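Local atomic coordinates of xylulose kinase (Escherichia coli, PDB entry 2ITM), a protein that catalyses the ATP-dependent phosphorylation of D-xylulose to D-xylulose 5-phosphate, working as a homodimer of the FGGY kinase family. Residues A[232-237]-A[286-291]; A[75-80]-A[275-280]; A[239-244]-A[389-394]; A[152-157]-A[168-173]. All blocks are in the same frame, centred on the assembly; numbering follows the deposited sequence.

Interaction 1: A[232-237]-A[286-291]. With XUL (D-xylulose), chain C.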
loop_
_atom_site.group_PDB
_atom_site.type_symbol
_atom_site.label_atom_id
_atom_site.label_comp_id
_atom_site.label_asym_id
_atom_site.label_seq_id
_atom_site.Cartn_x
_atom_site.Cartn_y
_atom_site.Cartn_z
ATOM N N GLY A 232 18.754 -33.741 -6.597
ATOM C CA GLY A 232 17.700 -32.761 -6.511
ATOM C C GLY A 232 18.029 -31.563 -7.373
ATOM O O GLY A 232 19.190 -31.283 -7.626
ATOM N N ASP A 233 17.000 -30.854 -7.814
ATOM C CA ASP A 233 17.174 -29.757 -8.748
ATOM C C ASP A 233 18.166 -28.677 -8.318
ATOM O O ASP A 233 19.000 -28.268 -9.097
ATOM C CB ASP A 233 15.838 -29.166 -9.193
ATOM C CG ASP A 233 15.013 -28.623 -8.047
ATOM O OD1 ASP A 233 15.481 -28.605 -6.898
ATOM O OD2 ASP A 233 13.873 -28.185 -8.210
ATOM N N ASN A 234 18.079 -28.226 -7.075
ATOM C CA ASN A 234 19.063 -27.294 -6.549
ATOM C C ASN A 234 20.494 -27.812 -6.630
ATOM O O ASN A 234 21.337 -27.191 -7.246
ATOM C CB ASN A 234 18.720 -26.850 -5.128
ATOM C CG ASN A 234 17.422 -26.089 -5.050
ATOM O OD1 ASN A 234 17.209 -25.144 -5.770
ATOM N ND2 ASN A 234 16.550 -26.511 -4.171
ATOM N N ALA A 235 20.754 -28.956 -6.013
ATOM C CA ALA A 235 22.097 -29.509 -5.982
ATOM C C ALA A 235 22.649 -29.770 -7.376
ATOM O O ALA A 235 23.794 -29.486 -7.647
ATOM C CB ALA A 235 22.158 -30.748 -5.141
ATOM N N ALA A 236 21.811 -30.299 -8.260
ATOM C CA ALA A 236 22.216 -30.532 -9.639
ATOM C C ALA A 236 22.538 -29.251 -10.388
ATOM O O ALA A 236 23.534 -29.171 -11.067
ATOM C CB ALA A 236 21.179 -31.336 -10.382
ATOM N N GLY A 237 21.668 -28.262 -10.260
ATOM C CA GLY A 237 21.971 -26.907 -10.654
ATOM C C GLY A 237 23.324 -26.402 -10.213
ATOM O O GLY A 237 24.074 -25.878 -11.005
ATOM N N HIS A 286 25.797 -29.136 1.732
ATOM C CA HIS A 286 25.427 -27.765 1.416
ATOM C C HIS A 286 24.315 -27.177 2.266
ATOM O O HIS A 286 23.499 -27.890 2.834
ATOM C CB HIS A 286 25.103 -27.589 -0.066
ATOM C CG HIS A 286 23.698 -27.944 -0.435
ATOM N ND1 HIS A 286 23.350 -29.174 -0.936
ATOM C CD2 HIS A 286 22.556 -27.222 -0.395
ATOM C CE1 HIS A 286 22.055 -29.197 -1.182
ATOM N NE2 HIS A 286 21.552 -28.025 -0.860
ATOM N N LEU A 287 24.304 -25.859 2.341
ATOM C CA LEU A 287 23.200 -25.125 2.910
ATOM C C LEU A 287 22.420 -24.500 1.777
ATOM O O LEU A 287 22.956 -24.240 0.717
ATOM C CB LEU A 287 23.705 -24.036 3.851
ATOM C CG LEU A 287 23.826 -24.355 5.331
ATOM C CD1 LEU A 287 24.240 -25.756 5.546
ATOM C CD2 LEU A 287 24.790 -23.425 5.989
ATOM N N MET A 288 21.146 -24.261 2.012
ATOM C CA MET A 288 20.353 -23.499 1.071
ATOM C C MET A 288 19.219 -22.725 1.722
ATOM O O MET A 288 18.729 -23.089 2.781
ATOM C CB MET A 288 19.880 -24.372 -0.099
ATOM C CG MET A 288 18.490 -24.925 0.019
ATOM S SD MET A 288 17.225 -23.681 -0.234
ATOM C CE MET A 288 16.220 -24.455 -1.467
ATOM N N SER A 289 18.835 -21.639 1.075
ATOM C CA SER A 289 17.733 -20.827 1.525
ATOM C C SER A 289 16.988 -20.270 0.337
ATOM O O SER A 289 17.591 -19.769 -0.596
ATOM C CB SER A 289 18.239 -19.698 2.409
ATOM O OG SER A 289 17.174 -18.932 2.890
ATOM N N VAL A 290 15.671 -20.374 0.378
ATOM C CA VAL A 290 14.850 -19.695 -0.593
ATOM C C VAL A 290 15.068 -18.196 -0.482
ATOM O O VAL A 290 15.137 -17.649 0.602
ATOM C CB VAL A 290 13.376 -20.057 -0.482
ATOM C CG1 VAL A 290 12.580 -19.352 -1.531
ATOM C CG2 VAL A 290 13.196 -21.528 -0.633
ATOM N N MET A 291 15.210 -17.552 -1.622
ATOM C CA MET A 291 15.383 -16.119 -1.668
ATOM C C MET A 291 14.329 -15.510 -2.550
ATOM O O MET A 291 13.673 -16.206 -3.300
ATOM C CB MET A 291 16.764 -15.779 -2.187
ATOM C CG MET A 291 17.882 -16.344 -1.331
ATOM S SD MET A 291 18.003 -15.589 0.274
ATOM C CE MET A 291 19.373 -14.536 0.018
HETATM C C1 XUL C . 13.220 -26.904 -1.266
HETATM C C2 XUL C . 13.513 -26.249 -2.605
HETATM C C3 XUL C . 13.560 -27.109 -3.819
HETATM C C4 XUL C . 12.383 -26.684 -4.657
HETATM C C5 XUL C . 12.019 -27.698 -5.721
HETATM O O1 XUL C . 14.391 -27.426 -0.693
HETATM O O2 XUL C . 13.168 -24.895 -2.793
HETATM O O3 XUL C . 13.309 -28.412 -3.380
HETATM O O4 XUL C . 11.330 -26.549 -3.744
HETATM O O5 XUL C . 12.859 -28.801 -5.601
#
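O5 of D-xylulose, bound where Asn234 and Met288 meet, is gripped by two groups: it donates a hydrogen bond of 2.9 Å to Asp233 OD2 and accepts another from the backbone N of Met77. Asp233 is the first residue of helix 233-241, and its other carboxylate oxygen turns back on its own helix, where OD1 takes a weak bond from Asn234 N. A chi1 of 60°, which tucks CG in between the two backbone branches, puts OD1 beside that amide and OD2 within bonding distance of O5. Asn234 and Met288 carry the contact proper. Their side chains lie roughly perpendicular, the methyl CE of Met288 being 3.4 Å from Asn234 ND2. Bends at chi2 and chi3 of Met288 also set that methyl CE 3.4 Å from O2 of the sugar. Farther along, Ala235 CB packs against the ring of His286 at 4.3 Å from CE1, joining the first turn of the helix to strand 285-291 of the C-terminal domain. Since O5 is the oxygen that receives the phosphate, its bond into the Asp233 carboxylate is consistent with the role of proton acceptor inferred for that residue.

Interaction 2: A[75-80]-A[275-280]. With XUL (D-xylulose), chain C.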
loop_
_atom_site.group_PDB
_atom_site.type_symbol
_atom_site.label_atom_id
_atom_site.label_comp_id
_atom_site.label_asym_id
_atom_site.label_seq_id
_atom_site.Cartn_x
_atom_site.Cartn_y
_atom_site.Cartn_z
ATOM N N GLY A 75 15.589 -33.399 -10.586
ATOM C CA GLY A 75 14.177 -33.351 -10.275
ATOM C C GLY A 75 13.760 -32.401 -9.173
ATOM O O GLY A 75 14.487 -32.167 -8.222
ATOM N N GLN A 76 12.565 -31.862 -9.327
ATOM C CA GLN A 76 11.822 -31.287 -8.229
ATOM C C GLN A 76 11.905 -32.159 -6.982
ATOM O O GLN A 76 11.644 -33.345 -7.022
ATOM C CB GLN A 76 10.367 -31.022 -8.633
ATOM C CG GLN A 76 9.575 -32.259 -8.991
ATOM C CD GLN A 76 8.075 -32.035 -9.027
ATOM O OE1 GLN A 76 7.458 -31.783 -8.012
ATOM N NE2 GLN A 76 7.497 -32.152 -10.205
ATOM N N MET A 77 12.281 -31.542 -5.881
ATOM C CA MET A 77 12.617 -32.266 -4.673
ATOM C C MET A 77 11.359 -32.630 -3.879
ATOM O O MET A 77 10.307 -32.069 -4.103
ATOM C CB MET A 77 13.586 -31.444 -3.826
ATOM C CG MET A 77 14.841 -30.985 -4.569
ATOM S SD MET A 77 15.816 -29.786 -3.675
ATOM C CE MET A 77 16.477 -30.814 -2.422
ATOM N N HIS A 78 11.489 -33.577 -2.958
ATOM C CA HIS A 78 10.523 -33.759 -1.884
ATOM C C HIS A 78 9.144 -34.321 -2.238
ATOM O O HIS A 78 8.301 -34.461 -1.372
ATOM C CB HIS A 78 10.150 -32.425 -1.256
ATOM C CG HIS A 78 11.320 -31.617 -0.807
ATOM N ND1 HIS A 78 12.255 -32.090 0.082
ATOM C CD2 HIS A 78 11.698 -30.359 -1.116
ATOM C CE1 HIS A 78 13.160 -31.160 0.297
ATOM N NE2 HIS A 78 12.847 -30.101 -0.421
ATOM N N GLY A 79 8.911 -34.598 -3.514
ATOM C CA GLY A 79 7.649 -35.134 -3.979
ATOM C C GLY A 79 7.491 -36.567 -3.503
ATOM O O GLY A 79 8.394 -37.373 -3.629
ATOM N N ALA A 80 6.329 -36.873 -2.949
ATOM C CA ALA A 80 6.039 -38.215 -2.477
ATOM C C ALA A 80 5.308 -39.089 -3.505
ATOM O O ALA A 80 4.128 -38.910 -3.757
ATOM C CB ALA A 80 5.296 -38.175 -1.181
ATOM N N HIS A 275 18.344 -24.426 5.245
ATOM C CA HIS A 275 18.320 -25.859 5.088
ATOM C C HIS A 275 19.675 -26.476 4.831
ATOM O O HIS A 275 20.517 -25.895 4.179
ATOM C CB HIS A 275 17.308 -26.258 4.044
ATOM C CG HIS A 275 15.911 -25.963 4.457
ATOM N ND1 HIS A 275 15.042 -25.237 3.680
ATOM C CD2 HIS A 275 15.250 -26.253 5.595
ATOM C CE1 HIS A 275 13.894 -25.117 4.311
ATOM N NE2 HIS A 275 13.993 -25.722 5.477
ATOM N N SER A 276 19.862 -27.660 5.392
ATOM C CA SER A 276 21.106 -28.378 5.279
ATOM C C SER A 276 20.872 -29.767 4.710
ATOM O O SER A 276 20.131 -30.562 5.269
ATOM C CB SER A 276 21.810 -28.445 6.634
ATOM O OG SER A 276 23.019 -29.158 6.558
ATOM N N PHE A 277 21.492 -30.033 3.581
ATOM C CA PHE A 277 21.374 -31.305 2.897
ATOM C C PHE A 277 22.710 -31.856 2.455
ATOM O O PHE A 277 23.711 -31.150 2.439
ATOM C CB PHE A 277 20.473 -31.169 1.677
ATOM C CG PHE A 277 19.103 -30.685 1.971
ATOM C CD1 PHE A 277 18.601 -29.575 1.338
ATOM C CD2 PHE A 277 18.300 -31.355 2.861
ATOM C CE1 PHE A 277 17.344 -29.134 1.599
ATOM C CE2 PHE A 277 17.033 -30.923 3.118
ATOM C CZ PHE A 277 16.550 -29.816 2.485
ATOM N N CYS A 278 22.715 -33.117 2.053
ATOM C CA CYS A 278 23.814 -33.655 1.286
ATOM C C CYS A 278 23.888 -32.988 -0.083
ATOM O O CYS A 278 22.880 -32.609 -0.640
ATOM C CB CYS A 278 23.708 -35.179 1.165
ATOM S SG CYS A 278 23.716 -36.107 2.702
ATOM N N HIS A 279 25.096 -32.834 -0.598
ATOM C CA HIS A 279 25.312 -32.429 -1.981
ATOM C C HIS A 279 25.303 -33.646 -2.906
ATOM O O HIS A 279 25.480 -34.759 -2.463
ATOM C CB HIS A 279 26.633 -31.661 -2.099
ATOM C CG HIS A 279 26.740 -30.788 -3.309
ATOM N ND1 HIS A 279 25.766 -30.726 -4.278
ATOM C CD2 HIS A 279 27.707 -29.931 -3.699
ATOM C CE1 HIS A 279 26.131 -29.875 -5.215
ATOM N NE2 HIS A 279 27.308 -29.380 -4.888
ATOM N N ALA A 280 25.109 -33.409 -4.196
ATOM C CA ALA A 280 25.033 -34.478 -5.177
ATOM C C ALA A 280 26.405 -35.033 -5.565
ATOM O O ALA A 280 26.551 -35.717 -6.560
ATOM C CB ALA A 280 24.275 -34.023 -6.405
HETATM C C1 XUL C . 13.220 -26.904 -1.266
HETATM C C2 XUL C . 13.513 -26.249 -2.605
HETATM C C3 XUL C . 13.560 -27.109 -3.819
HETATM C C4 XUL C . 12.383 -26.684 -4.657
HETATM C C5 XUL C . 12.019 -27.698 -5.721
HETATM O O1 XUL C . 14.391 -27.426 -0.693
HETATM O O2 XUL C . 13.168 -24.895 -2.793
HETATM O O3 XUL C . 13.309 -28.412 -3.380
HETATM O O4 XUL C . 11.330 -26.549 -3.744
HETATM O O5 XUL C . 12.859 -28.801 -5.601
#
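Apolar contact joins the two segments directly: Met77 and His78, neighbours in the loop after strand 70-75, both reach Phe277 on strand 275-278. Met77 runs out with CG beside its own backbone N (chi1 -54°), then bends at chi3, which brings CE to 4.4 Å from Phe277 CE1. His78 turns an edge of its imidazole to the phenyl ring, CE1 standing 4.3 Å from Phe277 CZ, while Met77 CB covers one face of the His78 imidazole 3.5 Å above the plane, offset toward the rim. Polar contact runs instead to the sugar. There the hold of the Met77 amide on O5 is joined by His78 NE2, which shares a nearly straight hydrogen bond of 3.1 Å with O1 of D-xylulose (175°); O1 lies near the plane of the ring. Across the imidazole, ND1 is bonded to the carbonyl O of Gly173, a second-shell tie that helps to fix the turn of the ring. Trimming Met77 to an alanine would probably open a gap beside Phe277 CE1 and uncover the imidazole-side packing of the sulfur chain. One short loop thus holds the sugar at both its first and its fifth oxygen. The substrate 1-deoxy-D-xylulose has no O1 to offer His78, in keeping with the lower efficiency of its phosphorylation.

Interaction 3: A[239-244]-A[389-394]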
loop_
_atom_site.group_PDB
_atom_site.type_symbol
_atom_site.label_atom_id
_atom_site.label_comp_id
_atom_site.label_asym_id
_atom_site.label_seq_id
_atom_site.Cartn_x
_atom_site.Cartn_y
_atom_site.Cartn_z
ATOM N N VAL A 239 25.877 -28.128 -9.352
ATOM C CA VAL A 239 26.930 -28.871 -9.998
ATOM C C VAL A 239 27.178 -28.343 -11.419
ATOM O O VAL A 239 28.319 -28.278 -11.871
ATOM C CB VAL A 239 26.593 -30.392 -10.020
ATOM C CG1 VAL A 239 27.450 -31.112 -11.024
ATOM C CG2 VAL A 239 26.800 -31.012 -8.618
ATOM N N GLY A 240 26.112 -28.007 -12.123
ATOM C CA GLY A 240 26.218 -27.441 -13.449
ATOM C C GLY A 240 26.932 -26.108 -13.464
ATOM O O GLY A 240 27.488 -25.727 -14.447
ATOM N N VAL A 241 26.903 -25.414 -12.338
ATOM C CA VAL A 241 27.405 -24.055 -12.252
ATOM C C VAL A 241 28.818 -24.093 -11.710
ATOM O O VAL A 241 29.539 -23.117 -11.770
ATOM C CB VAL A 241 26.460 -23.198 -11.383
ATOM C CG1 VAL A 241 27.164 -22.068 -10.712
ATOM C CG2 VAL A 241 25.304 -22.702 -12.203
ATOM N N GLY A 242 29.240 -25.250 -11.234
ATOM C CA GLY A 242 30.596 -25.510 -10.852
ATOM C C GLY A 242 30.772 -25.321 -9.375
ATOM O O GLY A 242 31.860 -25.201 -8.846
ATOM N N MET A 243 29.647 -25.309 -8.685
ATOM C CA MET A 243 29.647 -25.152 -7.257
ATOM C C MET A 243 29.818 -26.477 -6.552
ATOM O O MET A 243 28.941 -27.312 -6.565
ATOM C CB MET A 243 28.383 -24.425 -6.802
ATOM C CG MET A 243 28.627 -23.289 -5.839
ATOM S SD MET A 243 28.716 -21.651 -6.534
ATOM C CE MET A 243 29.913 -21.872 -7.794
ATOM N N VAL A 244 30.972 -26.660 -5.936
ATOM C CA VAL A 244 31.597 -27.959 -5.878
ATOM C C VAL A 244 32.419 -28.190 -4.607
ATOM O O VAL A 244 32.489 -29.300 -4.116
ATOM C CB VAL A 244 32.423 -28.211 -7.137
ATOM C CG1 VAL A 244 33.775 -28.769 -6.804
ATOM C CG2 VAL A 244 31.670 -29.078 -8.113
ATOM N N SER A 389 33.995 -15.496 -2.711
ATOM C CA SER A 389 33.139 -14.762 -3.604
ATOM C C SER A 389 31.781 -15.428 -3.656
ATOM O O SER A 389 31.634 -16.551 -3.236
ATOM C CB SER A 389 33.757 -14.700 -4.997
ATOM O OG SER A 389 33.993 -13.370 -5.391
ATOM N N VAL A 390 30.812 -14.709 -4.185
ATOM C CA VAL A 390 29.532 -15.278 -4.484
ATOM C C VAL A 390 29.267 -15.205 -5.975
ATOM O O VAL A 390 29.241 -14.145 -6.550
ATOM C CB VAL A 390 28.424 -14.580 -3.698
ATOM C CG1 VAL A 390 27.074 -14.966 -4.218
ATOM C CG2 VAL A 390 28.539 -14.903 -2.245
ATOM N N THR A 391 29.093 -16.366 -6.576
ATOM C CA THR A 391 28.624 -16.447 -7.923
ATOM C C THR A 391 27.233 -15.923 -8.101
ATOM O O THR A 391 26.324 -16.299 -7.384
ATOM C CB THR A 391 28.762 -17.865 -8.470
ATOM O OG1 THR A 391 30.041 -18.011 -9.077
ATOM C CG2 THR A 391 27.840 -18.066 -9.628
ATOM N N LEU A 392 27.065 -15.056 -9.076
ATOM C CA LEU A 392 25.828 -14.339 -9.255
ATOM C C LEU A 392 25.304 -14.606 -10.656
ATOM O O LEU A 392 25.912 -14.242 -11.627
ATOM C CB LEU A 392 26.073 -12.854 -9.032
ATOM C CG LEU A 392 24.909 -11.884 -8.972
ATOM C CD1 LEU A 392 23.874 -12.259 -7.944
ATOM C CD2 LEU A 392 25.421 -10.518 -8.721
ATOM N N ILE A 393 24.159 -15.266 -10.731
ATOM C CA ILE A 393 23.558 -15.608 -12.002
ATOM C C ILE A 393 22.054 -15.394 -11.992
ATOM O O ILE A 393 21.465 -15.143 -10.954
ATOM C CB ILE A 393 23.880 -17.053 -12.380
ATOM C CG1 ILE A 393 23.431 -18.003 -11.282
ATOM C CG2 ILE A 393 25.357 -17.219 -12.651
ATOM C CD1 ILE A 393 23.021 -19.291 -11.775
ATOM N N GLY A 394 21.449 -15.504 -13.169
ATOM C CA GLY A 394 20.018 -15.356 -13.322
ATOM C C GLY A 394 19.673 -14.036 -13.965
ATOM O O GLY A 394 20.490 -13.136 -13.998
#
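Neither Val241 and Met243 nor Thr391 and Ile393 opposite them bring a ring or other planar group, so there are no faces or edges to match and the contact is made by methyl groups and one hydroxyl. Val241 serves both partners, one with each branch. Its CG2 lies 4.1 Å from CD1 at the end of Ile393, the two side chains meeting at a slant, while Val241 CG1 approaches Thr391 CG2 at 4.2 Å. Ile393 reaches across by way of CG1, which a chi1 of 56° keeps close to both backbone neighbours of CA. Met243 and Thr391 run antiparallel alongside each other, and bends at chi2 and chi3 bring the CE methyl of Met243 to 4.1 Å from Thr391 OG1. That hydroxyl is bonded to Arg417 on the adjacent strand, so the methyl covers a polar atom already provided for. This is the end of helix 233-241, closed by a Schellman motif, against the seven-stranded sheet of the C-terminal half of an actin-like two-domain kinase. Gly242 takes the positive phi of 96° that the motif needs, where a side chain would run into the carbonyl O of Val241. Strand 390-393 lies between strands 249-253 and 414-417, both parallel to it, and Met250 on the first of these packs against both Met243 and Ile393.

Interaction 4: A[152-157]-A[168-173]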
loop_
_atom_site.group_PDB
_atom_site.type_symbol
_atom_site.label_atom_id
_atom_site.label_comp_id
_atom_site.label_asym_id
_atom_site.label_seq_id
_atom_site.Cartn_x
_atom_site.Cartn_y
_atom_site.Cartn_z
ATOM N N PRO A 152 10.380 -37.802 -7.176
ATOM C CA PRO A 152 9.809 -37.716 -8.518
ATOM C C PRO A 152 10.786 -38.156 -9.611
ATOM O O PRO A 152 10.418 -38.938 -10.467
ATOM C CB PRO A 152 9.437 -36.231 -8.626
ATOM C CG PRO A 152 9.148 -35.839 -7.229
ATOM C CD PRO A 152 10.133 -36.558 -6.397
ATOM N N LYS A 153 12.019 -37.673 -9.564
ATOM C CA LYS A 153 13.009 -38.048 -10.559
ATOM C C LYS A 153 13.367 -39.533 -10.463
ATOM O O LYS A 153 13.725 -40.157 -11.444
ATOM C CB LYS A 153 14.250 -37.188 -10.430
ATOM C CG LYS A 153 15.311 -37.791 -9.552
ATOM C CD LYS A 153 16.511 -36.918 -9.448
ATOM C CE LYS A 153 17.648 -37.639 -8.764
ATOM N NZ LYS A 153 17.316 -38.153 -7.429
ATOM N N ASP A 154 13.258 -40.066 -9.257
ATOM C CA ASP A 154 13.547 -41.451 -8.985
ATOM C C ASP A 154 12.452 -42.382 -9.495
ATOM O O ASP A 154 12.729 -43.502 -9.881
ATOM C CB ASP A 154 13.829 -41.666 -7.505
ATOM C CG ASP A 154 15.009 -40.852 -7.014
ATOM O OD1 ASP A 154 15.930 -40.608 -7.799
ATOM O OD2 ASP A 154 15.086 -40.409 -5.872
ATOM N N TYR A 155 11.216 -41.907 -9.525
ATOM C CA TYR A 155 10.166 -42.660 -10.189
ATOM C C TYR A 155 10.479 -42.755 -11.669
ATOM O O TYR A 155 10.352 -43.800 -12.269
ATOM C CB TYR A 155 8.786 -42.041 -9.993
ATOM C CG TYR A 155 7.739 -42.665 -10.886
ATOM C CD1 TYR A 155 7.157 -43.867 -10.561
ATOM C CD2 TYR A 155 7.360 -42.062 -12.067
ATOM C CE1 TYR A 155 6.210 -44.436 -11.374
ATOM C CE2 TYR A 155 6.424 -42.619 -12.885
ATOM C CZ TYR A 155 5.852 -43.810 -12.543
ATOM O OH TYR A 155 4.923 -44.375 -13.368
ATOM N N LEU A 156 10.923 -41.638 -12.219
ATOM C CA LEU A 156 11.454 -41.576 -13.560
ATOM C C LEU A 156 12.551 -42.597 -13.838
ATOM O O LEU A 156 12.502 -43.298 -14.833
ATOM C CB LEU A 156 11.932 -40.166 -13.869
ATOM C CG LEU A 156 11.801 -39.694 -15.294
ATOM C CD1 LEU A 156 10.488 -40.119 -15.902
ATOM C CD2 LEU A 156 11.943 -38.196 -15.340
ATOM N N ARG A 157 13.534 -42.675 -12.950
ATOM C CA ARG A 157 14.566 -43.683 -13.049
ATOM C C ARG A 157 14.011 -45.098 -13.158
ATOM O O ARG A 157 14.390 -45.839 -14.035
ATOM C CB ARG A 157 15.558 -43.567 -11.894
ATOM C CG ARG A 157 16.640 -44.617 -11.895
ATOM C CD ARG A 157 17.290 -44.865 -10.550
ATOM N NE ARG A 157 17.386 -43.639 -9.783
ATOM C CZ ARG A 157 18.196 -42.647 -10.080
ATOM N NH1 ARG A 157 19.011 -42.743 -11.113
ATOM N NH2 ARG A 157 18.200 -41.564 -9.338
ATOM N N MET A 168 21.995 -38.845 -2.613
ATOM C CA MET A 168 22.052 -38.243 -1.286
ATOM C C MET A 168 21.393 -36.845 -1.174
ATOM O O MET A 168 20.864 -36.476 -0.151
ATOM C CB MET A 168 23.490 -38.200 -0.782
ATOM C CG MET A 168 24.156 -39.566 -0.685
ATOM S SD MET A 168 23.398 -40.664 0.505
ATOM C CE MET A 168 24.456 -42.063 0.345
ATOM N N SER A 169 21.451 -36.065 -2.240
ATOM C CA SER A 169 20.884 -34.737 -2.247
ATOM C C SER A 169 19.362 -34.728 -2.267
ATOM O O SER A 169 18.764 -33.944 -1.581
ATOM C CB SER A 169 21.478 -33.875 -3.371
ATOM O OG SER A 169 20.896 -34.151 -4.620
ATOM N N ASP A 170 18.784 -35.597 -3.071
ATOM C CA ASP A 170 17.341 -35.733 -3.106
ATOM C C ASP A 170 16.838 -36.437 -1.839
ATOM O O ASP A 170 15.869 -36.023 -1.234
ATOM C CB ASP A 170 16.921 -36.504 -4.365
ATOM C CG ASP A 170 15.820 -35.781 -5.166
ATOM O OD1 ASP A 170 15.368 -36.373 -6.166
ATOM O OD2 ASP A 170 15.352 -34.673 -4.877
ATOM N N ALA A 171 17.531 -37.515 -1.460
ATOM C CA ALA A 171 17.200 -38.285 -0.277
ATOM C C ALA A 171 17.218 -37.448 1.005
ATOM O O ALA A 171 16.405 -37.656 1.876
ATOM C CB ALA A 171 18.110 -39.484 -0.149
ATOM N N ALA A 172 18.154 -36.522 1.104
ATOM C CA ALA A 172 18.211 -35.637 2.243
ATOM C C ALA A 172 16.899 -34.885 2.427
ATOM O O ALA A 172 16.480 -34.619 3.539
ATOM C CB ALA A 172 19.351 -34.688 2.104
ATOM N N GLY A 173 16.250 -34.563 1.317
ATOM C CA GLY A 173 15.016 -33.823 1.339
ATOM C C GLY A 173 13.784 -34.557 1.822
ATOM O O GLY A 173 12.740 -33.960 1.926
HETATM O O HOH W 1 13.280 -35.606 -7.428
#
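Lys153 heads for Asp170 from its first carbon: CB already points toward the facing helix, and the chain beyond it passes alongside Asp170 OD1. Lys153 CG and CE each lie 3.7 Å from Asp170 OD1, and CD between them is slightly nearer. After an extended run, a bend at chi4 (-56°) swings NZ into a salt bridge with Asp170 OD1 at 2.9 Å, entering on the anti side of the carboxylate and 26° out of its plane. The same Lys153 NZ makes salt bridges with Asp154 OD1, at 2.8 Å, and with Asp167. Asp154 OD1 takes a second donor, Arg157 NH2, from the opposite face of its plane, while OD2 is held by Ser166. A water accepts from Lys153 N and donates to Asp170 OD1 at 2.6 Å. With a leucine in place of Lys153, the buried carboxylates of Asp154 and Asp170, whose OD2 and OD1 are 4.1 Å apart, would probably be left to repel each other. The four residues Lys153, Asp154, Arg157 and Asp170 form a buried salt-bridge network that ties helix 152-161 to helix 168-172 in the N-terminal domain. Asp170 also touches Met77, which places the network in the second shell of the sugar site.

How the interactions relate
Read from the N terminus, residues 75-80 open the first loop, which closes only at 275-280 (interaction 2). Nested within it is the short-range interaction 4, which joins two successive helices of the N-terminal domain. Residues 232-237 and 239-244, at the two ends of one helix, then open interactions 1 and 3 before interaction 2 has closed. Interaction 1 closes at 286-291 and interaction 3 at 389-394, so interactions 1, 2 and 3 all cross one another, whereas interaction 4 precedes 1 and 3 in series. The three crossing contacts reach the same C-terminal sheet, and interactions 1 and 2 meet at the sugar in the cleft between the domains.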